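Local coordinates for xylulose kinase (Bifidobacterium adolescentis ATCC 15703, PDB 3I8B), which probably phosphorylates D-xylulose to D-xylulose 5-phosphate with ATP, as an FGGY-family carbohydrate kinase, at residues 298-304 with 323-329. Numbering follows the deposited sequence.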
ATOM      1  N   VAL A 298      -4.501  -6.379  -5.285  1.00 20.16           N
ATOM      2  CA  VAL A 298      -4.651  -5.023  -4.760  1.00 17.62           C
ATOM      3  C   VAL A 298      -5.280  -4.130  -5.821  1.00 18.17           C
ATOM      4  O   VAL A 298      -4.679  -3.890  -6.865  1.00 17.54           O
ATOM      5  CB  VAL A 298      -3.299  -4.402  -4.378  1.00 17.87           C
ATOM      6  CG1 VAL A 298      -3.489  -2.966  -3.940  1.00 19.29           C
ATOM      7  CG2 VAL A 298      -2.632  -5.206  -3.277  1.00 21.94           C
ATOM      8  N   ALA A 299      -6.495  -3.662  -5.558  1.00 16.43           N
ATOM      9  CA  ALA A 299      -7.141  -2.662  -6.402  1.00 19.83           C
ATOM     10  C   ALA A 299      -7.043  -1.275  -5.753  1.00 18.29           C
ATOM     11  O   ALA A 299      -7.614  -1.038  -4.692  1.00 18.00           O
ATOM     12  CB  ALA A 299      -8.594  -3.032  -6.647  1.00 21.72           C
ATOM     13  N   ALA A 300      -6.308  -0.369  -6.390  1.00 12.81           N
ATOM     14  CA  ALA A 300      -6.092   0.959  -5.844  1.00 15.71           C
ATOM     15  C   ALA A 300      -6.543   2.004  -6.855  1.00 16.76           C
ATOM     16  O   ALA A 300      -6.083   2.017  -8.001  1.00 16.05           O
ATOM     17  CB  ALA A 300      -4.626   1.153  -5.495  1.00 15.79           C
ATOM     18  N   ALA A 301      -7.465   2.862  -6.438  1.00 14.48           N
ATOM     19  CA  ALA A 301      -7.964   3.912  -7.315  1.00 15.64           C
ATOM     20  C   ALA A 301      -7.586   5.260  -6.732  1.00 18.43           C
ATOM     21  O   ALA A 301      -7.450   5.409  -5.512  1.00 15.59           O
ATOM     22  CB  ALA A 301      -9.488   3.808  -7.470  1.00 17.63           C
ATOM     23  N   ILE A 302      -7.417   6.242  -7.606  1.00 16.00           N
ATOM     24  CA  ILE A 302      -7.207   7.603  -7.155  1.00 15.69           C
ATOM     25  C   ILE A 302      -8.536   8.334  -7.109  1.00 15.98           C
ATOM     26  O   ILE A 302      -9.252   8.411  -8.110  1.00 16.90           O
ATOM     27  CB  ILE A 302      -6.219   8.326  -8.049  1.00 15.11           C
ATOM     28  CG1 ILE A 302      -4.913   7.538  -8.056  1.00 16.80           C
ATOM     29  CG2 ILE A 302      -5.989   9.764  -7.559  1.00 14.49           C
ATOM     30  CD1 ILE A 302      -4.207   7.634  -9.327  1.00 21.47           C
ATOM     31  N   SER A 303      -8.836   8.874  -5.929  1.00 14.59           N
ATOM     32  CA  SER A 303     -10.113   9.502  -5.625  1.00 15.55           C
ATOM     33  C   SER A 303      -9.913  10.986  -5.310  1.00 17.83           C
ATOM     34  O   SER A 303      -9.040  11.358  -4.521  1.00 17.29           O
ATOM     35  CB  SER A 303     -10.756   8.789  -4.426  1.00 15.62           C
ATOM     36  OG  SER A 303     -11.917   9.460  -3.971  1.00 18.33           O
ATOM     37  N   GLU A 304     -10.728  11.835  -5.930  1.00 18.34           N
ATOM     38  CA  GLU A 304     -10.675  13.270  -5.674  1.00 19.71           C
ATOM     39  C   GLU A 304     -10.935  13.582  -4.191  1.00 20.58           C
ATOM     40  O   GLU A 304     -10.235  14.397  -3.579  1.00 16.02           O
ATOM     41  CB  GLU A 304     -11.689  13.999  -6.573  1.00 16.06           C
ATOM     42  CG  GLU A 304     -11.736  15.494  -6.376  1.00 17.31           C
ATOM     43  CD  GLU A 304     -10.505  16.190  -6.932  1.00 19.86           C
ATOM     44  OE1 GLU A 304      -9.781  15.573  -7.739  1.00 21.36           O
ATOM     45  OE2 GLU A 304     -10.259  17.352  -6.561  1.00 23.63           O
ATOM     46  N   HIS A 323      -4.358  13.885  -3.116  1.00 12.35           N
ATOM     47  CA  HIS A 323      -5.690  13.300  -3.184  1.00 16.27           C
ATOM     48  C   HIS A 323      -5.826  12.002  -2.391  1.00 13.20           C
ATOM     49  O   HIS A 323      -5.164  11.820  -1.369  1.00 11.03           O
ATOM     50  CB  HIS A 323      -6.103  13.120  -4.649  1.00 16.15           C
ATOM     51  CG  HIS A 323      -6.155  14.412  -5.398  1.00 18.68           C
ATOM     52  ND1 HIS A 323      -5.135  14.833  -6.230  1.00 19.34           N
ATOM     53  CD2 HIS A 323      -7.084  15.397  -5.415  1.00 16.18           C
ATOM     54  CE1 HIS A 323      -5.446  16.009  -6.742  1.00 18.19           C
ATOM     55  NE2 HIS A 323      -6.623  16.376  -6.260  1.00 19.15           N
ATOM     56  N   TYR A 324      -6.670  11.094  -2.871  1.00 13.57           N
ATOM     57  CA  TYR A 324      -7.010   9.918  -2.080  1.00 14.60           C
ATOM     58  C   TYR A 324      -6.829   8.596  -2.810  1.00 14.53           C
ATOM     59  O   TYR A 324      -6.980   8.524  -4.032  1.00 15.32           O
ATOM     60  CB  TYR A 324      -8.410  10.082  -1.478  1.00 10.61           C
ATOM     61  CG  TYR A 324      -8.422  11.256  -0.534  1.00 13.93           C
ATOM     62  CD1 TYR A 324      -8.066  11.099   0.806  1.00 12.41           C
ATOM     63  CD2 TYR A 324      -8.735  12.531  -0.983  1.00 13.32           C
ATOM     64  CE1 TYR A 324      -8.031  12.179   1.670  1.00 16.23           C
ATOM     65  CE2 TYR A 324      -8.704  13.625  -0.115  1.00 17.25           C
ATOM     66  CZ  TYR A 324      -8.344  13.437   1.208  1.00 12.45           C
ATOM     67  OH  TYR A 324      -8.314  14.501   2.081  1.00 17.94           O
ATOM     68  N   LEU A 325      -6.481   7.573  -2.030  1.00 12.85           N
ATOM     69  CA  LEU A 325      -6.175   6.235  -2.522  1.00 13.54           C
ATOM     70  C   LEU A 325      -7.005   5.144  -1.812  1.00 14.33           C
ATOM     71  O   LEU A 325      -6.501   4.418  -0.945  1.00 12.32           O
ATOM     72  CB  LEU A 325      -4.679   5.946  -2.344  1.00 12.03           C
ATOM     73  CG  LEU A 325      -4.126   4.717  -3.074  1.00 12.88           C
ATOM     74  CD1 LEU A 325      -3.900   5.064  -4.528  1.00 16.49           C
ATOM     75  CD2 LEU A 325      -2.830   4.247  -2.434  1.00 11.18           C
ATOM     76  N   PRO A 326      -8.295   5.046  -2.158  1.00 14.31           N
ATOM     77  CA  PRO A 326      -9.067   3.885  -1.695  1.00 16.82           C
ATOM     78  C   PRO A 326      -8.373   2.619  -2.161  1.00 16.21           C
ATOM     79  O   PRO A 326      -8.112   2.468  -3.351  1.00 13.39           O
ATOM     80  CB  PRO A 326     -10.413   4.043  -2.425  1.00 17.06           C
ATOM     81  CG  PRO A 326     -10.121   5.028  -3.561  1.00 13.90           C
ATOM     82  CD  PRO A 326      -9.139   5.977  -2.924  1.00 16.38           C
ATOM     83  N   LEU A 327      -8.078   1.716  -1.232  1.00 13.80           N
ATOM     84  CA  LEU A 327      -7.264   0.555  -1.545  1.00 14.98           C
ATOM     85  C   LEU A 327      -7.948  -0.731  -1.091  1.00 17.68           C
ATOM     86  O   LEU A 327      -8.256  -0.891   0.089  1.00 16.21           O
ATOM     87  CB  LEU A 327      -5.906   0.677  -0.867  1.00 18.39           C
ATOM     88  CG  LEU A 327      -4.916  -0.393  -1.316  1.00 19.32           C
ATOM     89  CD1 LEU A 327      -3.843   0.238  -2.177  1.00 18.67           C
ATOM     90  CD2 LEU A 327      -4.300  -1.059  -0.094  1.00 23.09           C
ATOM     91  N   ALA A 328      -8.171  -1.637  -2.037  1.00 16.30           N
ATOM     92  CA  ALA A 328      -8.914  -2.859  -1.786  1.00 21.36           C
ATOM     93  C   ALA A 328      -8.036  -4.086  -1.953  1.00 20.81           C
ATOM     94  O   ALA A 328      -7.690  -4.462  -3.076  1.00 20.45           O
ATOM     95  CB  ALA A 328     -10.102  -2.943  -2.724  1.00 18.27           C
ATOM     96  N   CYS A 329      -7.686  -4.721  -0.840  1.00 19.06           N
ATOM     97  CA  CYS A 329      -6.908  -5.954  -0.895  1.00 19.36           C
ATOM     98  C   CYS A 329      -7.802  -7.186  -0.993  1.00 22.56           C
ATOM     99  O   CYS A 329      -8.808  -7.287  -0.300  1.00 20.60           O
ATOM    100  CB  CYS A 329      -5.998  -6.081   0.328  1.00 22.97           C
ATOM    101  SG  CYS A 329      -4.825  -4.735   0.473  1.00 30.27           S
TER
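Two antiparallel strands, 298-301 and 324-329, run side by side in the mixed sheet of the C-terminal FGGY domain, their axes approaching to 4.6 Å. V298 faces C329 in a non-hydrogen-bonded pair and lays CG1 on L327 CD1 (3.7 Å). A299 and A328 form an antiparallel hydrogen-bonded pair: A299 N donates to A328 O at 2.9 Å, and A328 N to A299 O at 2.8 Å; both methyls face C414 of helix 396-420. A300, on the opposite face, sets CB against L327 CD1 (3.5 Å); L327 and V298 in turn touch N275 of helix 274-281. A301 N hydrogen-bonds P326 O at 3.2 Å, but its carbonyl gets no return bond, because P326 N has no hydrogen; P326 CD lies 3.1 Å from A301 O instead. I302 CA makes a CA-H...O contact with Y324 O (3.3 Å). Beyond it, S303 N donates to Y324 O at 2.7 Å and Y324 N to S303 O at 2.9 Å, ending the pairing; E304 then lies against H323. Backbone bonding thus resumes past the proline, while small and aliphatic side chains pack this ASKHA-type sheet between its helices.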